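Local atomic coordinates of acetyl xylan esterase (Metagenome, PDB entry 6XYC), a protein that probably removes both acetyl and feruloyl groups from complex natural xylans, working as an esterase of the alpha/beta hydrolase fold. Residues Ile86-Ala89 against Gln90-Val94; Val94-Ala97 against Ile98-Val101; Ile224-Gly227 against Asp228-Val232; Thr269-Phe272 against Lys273-Thr276. All blocks are in the same frame, centred on the assembly; numbering follows the deposited sequence.

Contact 1 (Ile86-Ala89 against Gln90-Val94); sequences IWPA and QIQDV
At I86 the carbonyl carbon faces OE1 of Q90, and the peptide nitrogen of W87 lies 3.6 Å from that same OE1. The indole of W87 gives the contact its aromatic part. With CG anti to the backbone N (chi1 -167°), the ring swings over the first helical turn. There its CH2 comes 3.6 Å from CB of I91, and I91 CG2 sits over the six-membered ring in a CH-pi contact, 4.1 Å from the centroid. Q90 meets the indole quite differently: OE1 comes in at the edge, 3.7 Å from CE3, with amide and ring planes only 6° apart. Beyond the contact, W87 NE1 bonds to L208 O, and F129 meets the ring edge-to-face. Were W87 cut back to alanine, I91 CG2 would probably lose its aromatic floor and L208 O its donor. P88 follows a cis peptide bond and occupies the N-cap position; its O takes the amide of Q92 at 3.0 Å in a nearly straight bond (169°), while its CB touches I91 CG2 at 3.8 Å. Q92 runs alongside the proline ring. A89 opens the helix and accepts D93 N at its O, 2.8 Å away. Further out, Q92 NE2 goes on to D147 O, and D93's carboxylate turns to R80 and H25. Q90 NE2 donates to A85 O and R80 O, which fixes the rotation of the amide. Its OE1 is buried with no hydrogen-bonding partner, and the C-H edge of the indole is probably the mild compensation it gets.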
loop_
_atom_site.group_PDB
_atom_site.type_symbol
_atom_site.label_atom_id
_atom_site.label_comp_id
_atom_site.label_asym_id
_atom_site.label_seq_id
_atom_site.Cartn_x
_atom_site.Cartn_y
_atom_site.Cartn_z
ATOM N N ILE A 86 4.068 -17.124 -0.137
ATOM C CA ILE A 86 3.251 -16.753 1.013
ATOM C C ILE A 86 3.913 -15.592 1.747
ATOM O O ILE A 86 5.064 -15.240 1.468
ATOM C CB ILE A 86 2.996 -17.947 1.955
ATOM C CG1 ILE A 86 4.279 -18.456 2.601
ATOM C CG2 ILE A 86 2.298 -19.073 1.199
ATOM C CD1 ILE A 86 4.040 -19.319 3.814
ATOM N N TRP A 87 3.171 -14.975 2.656
ATOM C CA TRP A 87 3.699 -13.912 3.498
ATOM C C TRP A 87 5.036 -14.341 4.098
ATOM O O TRP A 87 5.168 -15.484 4.551
ATOM C CB TRP A 87 2.680 -13.605 4.600
ATOM C CG TRP A 87 2.876 -12.354 5.387
ATOM C CD1 TRP A 87 3.228 -12.271 6.696
ATOM C CD2 TRP A 87 2.663 -11.014 4.937
ATOM N NE1 TRP A 87 3.274 -10.957 7.089
ATOM C CE2 TRP A 87 2.928 -10.162 6.027
ATOM C CE3 TRP A 87 2.283 -10.449 3.714
ATOM C CZ2 TRP A 87 2.830 -8.773 5.933
ATOM C CZ3 TRP A 87 2.192 -9.071 3.624
ATOM C CH2 TRP A 87 2.469 -8.248 4.724
ATOM N N PRO A 88 6.036 -13.448 4.160
ATOM C CA PRO A 88 5.989 -12.007 3.859
ATOM C C PRO A 88 6.471 -11.579 2.466
ATOM O O PRO A 88 6.952 -10.457 2.316
ATOM C CB PRO A 88 6.927 -11.423 4.908
ATOM C CG PRO A 88 8.022 -12.518 5.028
ATOM C CD PRO A 88 7.334 -13.848 4.743
ATOM N N ALA A 89 6.340 -12.461 1.474
ATOM C CA ALA A 89 6.792 -12.116 0.132
ATOM C C ALA A 89 6.243 -10.763 -0.304
ATOM O O ALA A 89 6.974 -9.932 -0.855
ATOM C CB ALA A 89 6.373 -13.204 -0.858
ATOM N N GLN A 90 4.962 -10.514 -0.040
ATOM C CA GLN A 90 4.301 -9.345 -0.604
ATOM C C GLN A 90 4.850 -8.041 -0.034
ATOM O O GLN A 90 5.019 -7.061 -0.772
ATOM C CB GLN A 90 2.796 -9.451 -0.369
ATOM C CG GLN A 90 2.102 -10.510 -1.219
ATOM C CD GLN A 90 2.372 -11.923 -0.743
ATOM O OE1 GLN A 90 2.637 -12.154 0.435
ATOM N NE2 GLN A 90 2.314 -12.881 -1.664
ATOM N N ILE A 91 5.128 -7.995 1.270
ATOM C CA ILE A 91 5.689 -6.764 1.822
ATOM C C ILE A 91 7.172 -6.641 1.474
ATOM O O ILE A 91 7.675 -5.527 1.288
ATOM C CB ILE A 91 5.442 -6.692 3.343
ATOM C CG1 ILE A 91 5.892 -5.339 3.891
ATOM C CG2 ILE A 91 6.154 -7.819 4.069
ATOM C CD1 ILE A 91 5.221 -4.134 3.225
ATOM N N GLN A 92 7.888 -7.762 1.348
ATOM C CA GLN A 92 9.264 -7.703 0.863
ATOM C C GLN A 92 9.312 -7.147 -0.554
ATOM O O GLN A 92 10.240 -6.412 -0.914
ATOM C CB GLN A 92 9.906 -9.089 0.904
ATOM C CG GLN A 92 10.297 -9.557 2.288
ATOM C CD GLN A 92 11.172 -10.790 2.244
ATOM O OE1 GLN A 92 11.658 -11.181 1.184
ATOM N NE2 GLN A 92 11.378 -11.412 3.395
ATOM N N ASP A 93 8.320 -7.491 -1.377
ATOM C CA ASP A 93 8.241 -6.925 -2.720
ATOM C C ASP A 93 8.063 -5.417 -2.661
ATOM O O ASP A 93 8.770 -4.666 -3.341
ATOM C CB ASP A 93 7.090 -7.576 -3.484
ATOM C CG ASP A 93 7.375 -9.021 -3.845
ATOM O OD1 ASP A 93 8.541 -9.445 -3.729
ATOM O OD2 ASP A 93 6.428 -9.740 -4.242
ATOM N N VAL A 94 7.117 -4.953 -1.843
ATOM C CA VAL A 94 6.881 -3.519 -1.700
ATOM C C VAL A 94 8.154 -2.821 -1.238
ATOM O O VAL A 94 8.551 -1.788 -1.786
ATOM C CB VAL A 94 5.715 -3.260 -0.728
ATOM C CG1 VAL A 94 5.556 -1.760 -0.494
ATOM C CG2 VAL A 94 4.434 -3.875 -1.258
#

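Contact 2 (Val94-Ala97 against Ile98-Val101); sequences VKAA and IRYV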
loop_
_atom_site.group_PDB
_atom_site.type_symbol
_atom_site.label_atom_id
_atom_site.label_comp_id
_atom_site.label_asym_id
_atom_site.label_seq_id
_atom_site.Cartn_x
_atom_site.Cartn_y
_atom_site.Cartn_z
ATOM N N VAL A 94 7.117 -4.953 -1.843
ATOM C CA VAL A 94 6.881 -3.519 -1.700
ATOM C C VAL A 94 8.154 -2.821 -1.238
ATOM O O VAL A 94 8.551 -1.788 -1.786
ATOM C CB VAL A 94 5.715 -3.260 -0.728
ATOM C CG1 VAL A 94 5.556 -1.760 -0.494
ATOM C CG2 VAL A 94 4.434 -3.875 -1.258
ATOM N N LYS A 95 8.822 -3.379 -0.222
ATOM C CA LYS A 95 10.034 -2.748 0.293
ATOM C C LYS A 95 11.099 -2.649 -0.792
ATOM O O LYS A 95 11.783 -1.627 -0.913
ATOM C CB LYS A 95 10.552 -3.535 1.500
ATOM C CG LYS A 95 9.575 -3.590 2.674
ATOM C CD LYS A 95 9.639 -2.336 3.540
ATOM C CE LYS A 95 8.635 -2.409 4.679
ATOM N NZ LYS A 95 8.938 -1.443 5.779
ATOM N N ALA A 96 11.238 -3.696 -1.607
ATOM C CA ALA A 96 12.217 -3.670 -2.686
ATOM C C ALA A 96 11.866 -2.607 -3.712
ATOM O O ALA A 96 12.748 -1.922 -4.238
ATOM C CB ALA A 96 12.302 -5.044 -3.355
ATOM N N ALA A 97 10.578 -2.450 -4.011
ATOM C CA ALA A 97 10.174 -1.403 -4.941
ATOM C C ALA A 97 10.513 -0.026 -4.389
ATOM O O ALA A 97 10.987 0.845 -5.126
ATOM C CB ALA A 97 8.674 -1.498 -5.229
ATOM N N ILE A 98 10.260 0.195 -3.095
ATOM C CA ILE A 98 10.580 1.475 -2.469
ATOM C C ILE A 98 12.074 1.756 -2.573
ATOM O O ILE A 98 12.497 2.866 -2.918
ATOM C CB ILE A 98 10.115 1.482 -1.001
ATOM C CG1 ILE A 98 8.590 1.456 -0.909
ATOM C CG2 ILE A 98 10.672 2.702 -0.291
ATOM C CD1 ILE A 98 8.077 1.028 0.442
ATOM N N ARG A 99 12.900 0.759 -2.245
ATOM C CA ARG A 99 14.347 0.940 -2.321
ATOM C C ARG A 99 14.788 1.258 -3.744
ATOM O O ARG A 99 15.690 2.080 -3.958
ATOM C CB ARG A 99 15.051 -0.321 -1.818
ATOM C CG ARG A 99 14.857 -0.613 -0.336
ATOM C CD ARG A 99 15.866 -1.643 0.157
ATOM N NE ARG A 99 15.733 -2.938 -0.512
ATOM C CZ ARG A 99 14.968 -3.933 -0.075
ATOM N NH1 ARG A 99 14.256 -3.790 1.034
ATOM N NH2 ARG A 99 14.914 -5.074 -0.749
ATOM N N TYR A 100 14.169 0.609 -4.731
ATOM C CA TYR A 100 14.523 0.869 -6.122
ATOM C C TYR A 100 14.216 2.309 -6.503
ATOM O O TYR A 100 15.024 2.976 -7.161
ATOM C CB TYR A 100 13.778 -0.091 -7.045
ATOM C CG TYR A 100 14.073 0.167 -8.500
ATOM C CD1 TYR A 100 13.335 1.087 -9.231
ATOM C CD2 TYR A 100 15.108 -0.495 -9.135
ATOM C CE1 TYR A 100 13.612 1.328 -10.559
ATOM C CE2 TYR A 100 15.394 -0.259 -10.457
ATOM C CZ TYR A 100 14.644 0.652 -11.168
ATOM O OH TYR A 100 14.926 0.881 -12.493
ATOM N N VAL A 101 13.041 2.801 -6.109
ATOM C CA VAL A 101 12.636 4.154 -6.471
ATOM C C VAL A 101 13.527 5.178 -5.777
ATOM O O VAL A 101 14.021 6.122 -6.405
ATOM C CB VAL A 101 11.151 4.373 -6.127
ATOM C CG1 VAL A 101 10.775 5.825 -6.316
ATOM C CG2 VAL A 101 10.268 3.471 -6.982
#
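I98 is seated on the preceding turn by its own backbone amide, which bonds to V94 O at 2.9 Å. Its CG1 stands anti to the carbonyl carbon (chi1 -68°), and that carries the longer branch back along the helix: CD1 ends 3.9 Å from V94 CG1, the two side chains meeting at a slant. Both face the sheet, V94 on I77 and I45, I98 on I43. A97 points its methyl at I77 too, and its O takes V101 N at 3.0 Å; V101 CG2 packs against this same carbonyl oxygen, 3.3 Å away. R99 belongs to another side of the helix. After its amide bonds to K95 O (3.0 Å), the chain bends at chi3 (-62°) and lays the guanidinium flat over the backbone of the preceding turn. One face of the group lies over A96 CA and K95 O, and NH2 comes 3.6 Å from A96 CA. The charge is answered further out, NH1 by a salt bridge to E149 and NH2 by L152 O. The small methyl of A96, 3.7 Å from NH2, accommodates this close lie. Apolar on the side of strands 39-45 and 73-77, polar toward the loops, the stretch is a flanking helix of the alpha/beta hydrolase sandwich, which comes before the short strand 110-111 and strand 114-120, the latter leading to the probable nucleophile elbow at S121.

Contact 3 (Ile224-Gly227 against Asp228-Val232); sequences IIHG and DADNV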
loop_
_atom_site.group_PDB
_atom_site.type_symbol
_atom_site.label_atom_id
_atom_site.label_comp_id
_atom_site.label_asym_id
_atom_site.label_seq_id
_atom_site.Cartn_x
_atom_site.Cartn_y
_atom_site.Cartn_z
ATOM N N ILE A 224 -7.124 7.472 5.979
ATOM C CA ILE A 224 -7.896 6.245 5.807
ATOM C C ILE A 224 -9.238 6.619 5.191
ATOM O O ILE A 224 -9.928 7.513 5.696
ATOM C CB ILE A 224 -8.101 5.512 7.146
ATOM C CG1 ILE A 224 -6.767 5.296 7.863
ATOM C CG2 ILE A 224 -8.821 4.189 6.921
ATOM C CD1 ILE A 224 -6.923 5.045 9.344
ATOM N N ILE A 225 -9.610 5.931 4.114
ATOM C CA ILE A 225 -10.856 6.190 3.403
ATOM C C ILE A 225 -11.587 4.863 3.238
ATOM O O ILE A 225 -11.015 3.897 2.720
ATOM C CB ILE A 225 -10.602 6.845 2.034
ATOM C CG1 ILE A 225 -9.698 8.069 2.182
ATOM C CG2 ILE A 225 -11.918 7.241 1.388
ATOM C CD1 ILE A 225 -9.246 8.672 0.882
ATOM N N HIS A 226 -12.851 4.818 3.669
ATOM C CA HIS A 226 -13.603 3.569 3.652
ATOM C C HIS A 226 -15.085 3.861 3.484
ATOM O O HIS A 226 -15.636 4.727 4.174
ATOM C CB HIS A 226 -13.354 2.769 4.935
ATOM C CG HIS A 226 -13.506 1.291 4.767
ATOM N ND1 HIS A 226 -12.535 0.397 5.163
ATOM C CD2 HIS A 226 -14.518 0.548 4.258
ATOM C CE1 HIS A 226 -12.937 -0.834 4.894
ATOM N NE2 HIS A 226 -14.137 -0.770 4.345
ATOM N N GLY A 227 -15.720 3.137 2.564
ATOM C CA GLY A 227 -17.150 3.297 2.350
ATOM C C GLY A 227 -17.939 2.559 3.420
ATOM O O GLY A 227 -17.634 1.421 3.776
ATOM N N ASP A 228 -18.965 3.229 3.944
ATOM C CA ASP A 228 -19.768 2.617 4.997
ATOM C C ASP A 228 -20.742 1.569 4.465
ATOM O O ASP A 228 -21.510 1.004 5.252
ATOM C CB ASP A 228 -20.504 3.699 5.811
ATOM C CG ASP A 228 -21.609 4.398 5.039
ATOM O OD1 ASP A 228 -22.077 3.882 4.003
ATOM O OD2 ASP A 228 -22.030 5.476 5.512
ATOM N N ALA A 229 -20.712 1.281 3.163
ATOM C CA ALA A 229 -21.461 0.169 2.590
ATOM C C ALA A 229 -20.535 -0.803 1.866
ATOM O O ALA A 229 -20.957 -1.502 0.940
ATOM C CB ALA A 229 -22.550 0.662 1.635
ATOM N N ASP A 230 -19.268 -0.857 2.272
ATOM C CA ASP A 230 -18.326 -1.791 1.663
ATOM C C ASP A 230 -18.710 -3.222 2.021
ATOM O O ASP A 230 -18.664 -3.611 3.192
ATOM C CB ASP A 230 -16.898 -1.488 2.126
ATOM C CG ASP A 230 -15.853 -2.278 1.359
ATOM O OD1 ASP A 230 -16.118 -3.448 0.998
ATOM O OD2 ASP A 230 -14.754 -1.739 1.098
ATOM N N ASN A 231 -19.076 -4.003 1.008
ATOM C CA ASN A 231 -19.532 -5.372 1.186
ATOM C C ASN A 231 -18.421 -6.392 0.976
ATOM O O ASN A 231 -18.709 -7.587 0.857
ATOM C CB ASN A 231 -20.689 -5.663 0.223
ATOM C CG ASN A 231 -21.692 -6.652 0.786
ATOM O OD1 ASN A 231 -21.902 -6.735 1.994
ATOM N ND2 ASN A 231 -22.324 -7.410 -0.103
ATOM N N VAL A 232 -17.164 -5.954 0.925
ATOM C CA VAL A 232 -16.044 -6.852 0.660
ATOM C C VAL A 232 -15.062 -6.814 1.826
ATOM O O VAL A 232 -14.734 -7.855 2.412
ATOM C CB VAL A 232 -15.348 -6.493 -0.663
ATOM C CG1 VAL A 232 -14.153 -7.404 -0.897
ATOM C CG2 VAL A 232 -16.327 -6.593 -1.824
HETATM O O HOH W 1 -14.890 1.145 0.777
#
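G227 O accepts the amide of D230 from an odd direction: the donor stands 66° out of the carbonyl plane, with a C=O...N angle of 113°, so this 3.2 Å bond uses neither lone pair squarely. It closes a tight turn immediately after the strand. A water bridges the same two residues, accepting from G227 N at 2.8 Å and donating to D230 OD2 at 2.9 Å. D230 is the centre of the arrangement. Chi1 of D230, -171°, turns the carboxylate away from its own amide and sets it beside the imidazole of H226, the side chains crossing at about a right angle and D230 CB lying 3.6 Å from H226 NE2. The ring itself is steered by other partners, ND1 by S238 OG and NE2 by V233 O. D230's two oxygens divide their tasks. OD1 accepts V232 N at 2.7 Å, an Asx turn, and V233 N as well, while OD2 takes ND1 of H262 in addition to the water. Such a grip fixes the carboxylate's rotation, and the geometry fits the acid of a Ser-His-Asp triad with H262 and S121, though that role is inferred. V232, further along the loop, touches the bound sulfonyl fluoride inhibitor. The strand lies between parallel neighbours 164-168 and 252-257, and the loop after it leads into helix 236-248.

Contact 4 (Thr269-Phe272 against Lys273-Thr276); sequences TQYF and KDMT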
loop_
_atom_site.group_PDB
_atom_site.type_symbol
_atom_site.label_atom_id
_atom_site.label_comp_id
_atom_site.label_asym_id
_atom_site.label_seq_id
_atom_site.Cartn_x
_atom_site.Cartn_y
_atom_site.Cartn_z
ATOM N N THR A 269 -14.151 12.649 -7.487
ATOM C CA THR A 269 -13.365 13.873 -7.366
ATOM C C THR A 269 -13.152 14.254 -5.906
ATOM O O THR A 269 -12.044 14.627 -5.509
ATOM C CB THR A 269 -14.055 15.015 -8.116
ATOM O OG1 THR A 269 -14.197 14.667 -9.500
ATOM C CG2 THR A 269 -13.246 16.306 -7.986
ATOM N N GLN A 270 -14.201 14.153 -5.089
ATOM C CA GLN A 270 -14.123 14.617 -3.710
ATOM C C GLN A 270 -13.039 13.878 -2.934
ATOM O O GLN A 270 -12.189 14.500 -2.285
ATOM C CB GLN A 270 -15.484 14.444 -3.040
ATOM C CG GLN A 270 -15.445 14.453 -1.531
ATOM C CD GLN A 270 -16.836 14.517 -0.928
ATOM O OE1 GLN A 270 -17.826 14.203 -1.590
ATOM N NE2 GLN A 270 -16.918 14.931 0.332
ATOM N N TYR A 271 -13.050 12.547 -2.982
ATOM C CA TYR A 271 -12.113 11.777 -2.175
ATOM C C TYR A 271 -10.749 11.663 -2.830
ATOM O O TYR A 271 -9.746 11.521 -2.123
ATOM C CB TYR A 271 -12.729 10.421 -1.891
ATOM C CG TYR A 271 -14.060 10.607 -1.221
ATOM C CD1 TYR A 271 -14.142 11.172 0.044
ATOM C CD2 TYR A 271 -15.247 10.278 -1.863
ATOM C CE1 TYR A 271 -15.357 11.362 0.661
ATOM C CE2 TYR A 271 -16.470 10.468 -1.251
ATOM C CZ TYR A 271 -16.514 11.012 0.016
ATOM O OH TYR A 271 -17.724 11.205 0.632
ATOM N N PHE A 272 -10.676 11.751 -4.160
ATOM C CA PHE A 272 -9.380 11.980 -4.792
ATOM C C PHE A 272 -8.759 13.277 -4.281
ATOM O O PHE A 272 -7.555 13.331 -4.008
ATOM C CB PHE A 272 -9.525 12.035 -6.312
ATOM C CG PHE A 272 -9.805 10.706 -6.959
ATOM C CD1 PHE A 272 -9.592 9.505 -6.293
ATOM C CD2 PHE A 272 -10.276 10.665 -8.258
ATOM C CE1 PHE A 272 -9.861 8.291 -6.914
ATOM C CE2 PHE A 272 -10.541 9.464 -8.886
ATOM C CZ PHE A 272 -10.335 8.271 -8.215
ATOM N N LYS A 273 -9.569 14.338 -4.148
ATOM C CA LYS A 273 -9.059 15.599 -3.619
ATOM C C LYS A 273 -8.582 15.430 -2.183
ATOM O O LYS A 273 -7.550 15.991 -1.795
ATOM C CB LYS A 273 -10.131 16.686 -3.704
ATOM C CG LYS A 273 -9.618 18.100 -3.399
ATOM C CD LYS A 273 -10.730 19.146 -3.509
ATOM C CE LYS A 273 -10.581 20.258 -2.472
ATOM N NZ LYS A 273 -9.220 20.865 -2.452
ATOM N N ASP A 274 -9.319 14.659 -1.372
ATOM C CA ASP A 274 -8.847 14.363 -0.022
ATOM C C ASP A 274 -7.462 13.734 -0.066
ATOM O O ASP A 274 -6.578 14.105 0.718
ATOM C CB ASP A 274 -9.827 13.436 0.701
ATOM C CG ASP A 274 -11.148 14.108 1.024
ATOM O OD1 ASP A 274 -11.172 15.340 1.226
ATOM O OD2 ASP A 274 -12.166 13.388 1.096
ATOM N N MET A 275 -7.246 12.787 -0.987
ATOM C CA MET A 275 -5.956 12.107 -1.055
ATOM C C MET A 275 -4.860 13.061 -1.522
ATOM O O MET A 275 -3.771 13.101 -0.946
ATOM C CB MET A 275 -6.035 10.904 -1.998
ATOM C CG MET A 275 -4.667 10.352 -2.395
ATOM S SD MET A 275 -4.708 8.887 -3.455
ATOM C CE MET A 275 -5.586 9.506 -4.874
ATOM N N THR A 276 -5.125 13.825 -2.586
ATOM C CA THR A 276 -4.091 14.697 -3.132
ATOM C C THR A 276 -3.819 15.878 -2.212
ATOM O O THR A 276 -2.672 16.317 -2.100
ATOM C CB THR A 276 -4.477 15.185 -4.534
ATOM O OG1 THR A 276 -5.780 15.775 -4.512
ATOM C CG2 THR A 276 -4.465 14.027 -5.517
HETATM O O HOH W 2 -14.289 14.802 1.995
HETATM O O HOH W 3 -12.487 16.928 -1.092
#
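Four amide-to-carbonyl bonds, each spanning four residues, wind the first turns of helix 269-284, from K273 N to T269 O (2.8 Å) through T276 N to F272 O (2.9 Å). This is the last helix of the alpha/beta hydrolase chain, laid against its central sheet. The buried Y271 ring has D274 alongside, ring and carboxylate planes 58° apart, and D274 OD2 comes within 3.1 Å of Y271 CD1. The Q270 chain runs out extended, and its CG lies over the centre of the Y271 ring. Two waters then stitch Q270 to D274: one accepts from Q270 NE2 and donates to OD2 (2.7 Å from the water to D274 OD2), the other donates to both Q270 O and D274 OD1. If D274 were shortened to alanine, both waters would probably lose an acceptor and the Q270 amide would be set free to turn. K273, on the exposed side, reaches D277 in a salt bridge. Toward the interior the chemistry is apolar: Y271, F272 and M275 all rest on W168, and F272 also meets I63 and P66 of helix 56-69. M275, bent at chi3 (60°), ends with CE 4.2 Å from F272 CD1.

How the contacts relate
Contacts 1 and 2 are successive stretches of helix 89-103, sharing V94, with centres 12 Å apart. Contact 1 caps the helix start, where loop and helix meet; contact 2, wholly buried, is regular helix against the sheet. Contact 3 ends strand 222-227, one in from the edge of the sheet, near the inhibitor, about 28 Å from contact 2 between centres and across the middle of the chain. Contact 4, partly buried, adjoins it: I225 CD1 packs 4.2 Å from Y271 O. The chemistry follows place. Aromatic and proline packing marks contact 1, aliphatic packing and an arginine folded back over the helix contact 2, a gripped carboxylate contact 3, and water bridges the outer side of contact 4.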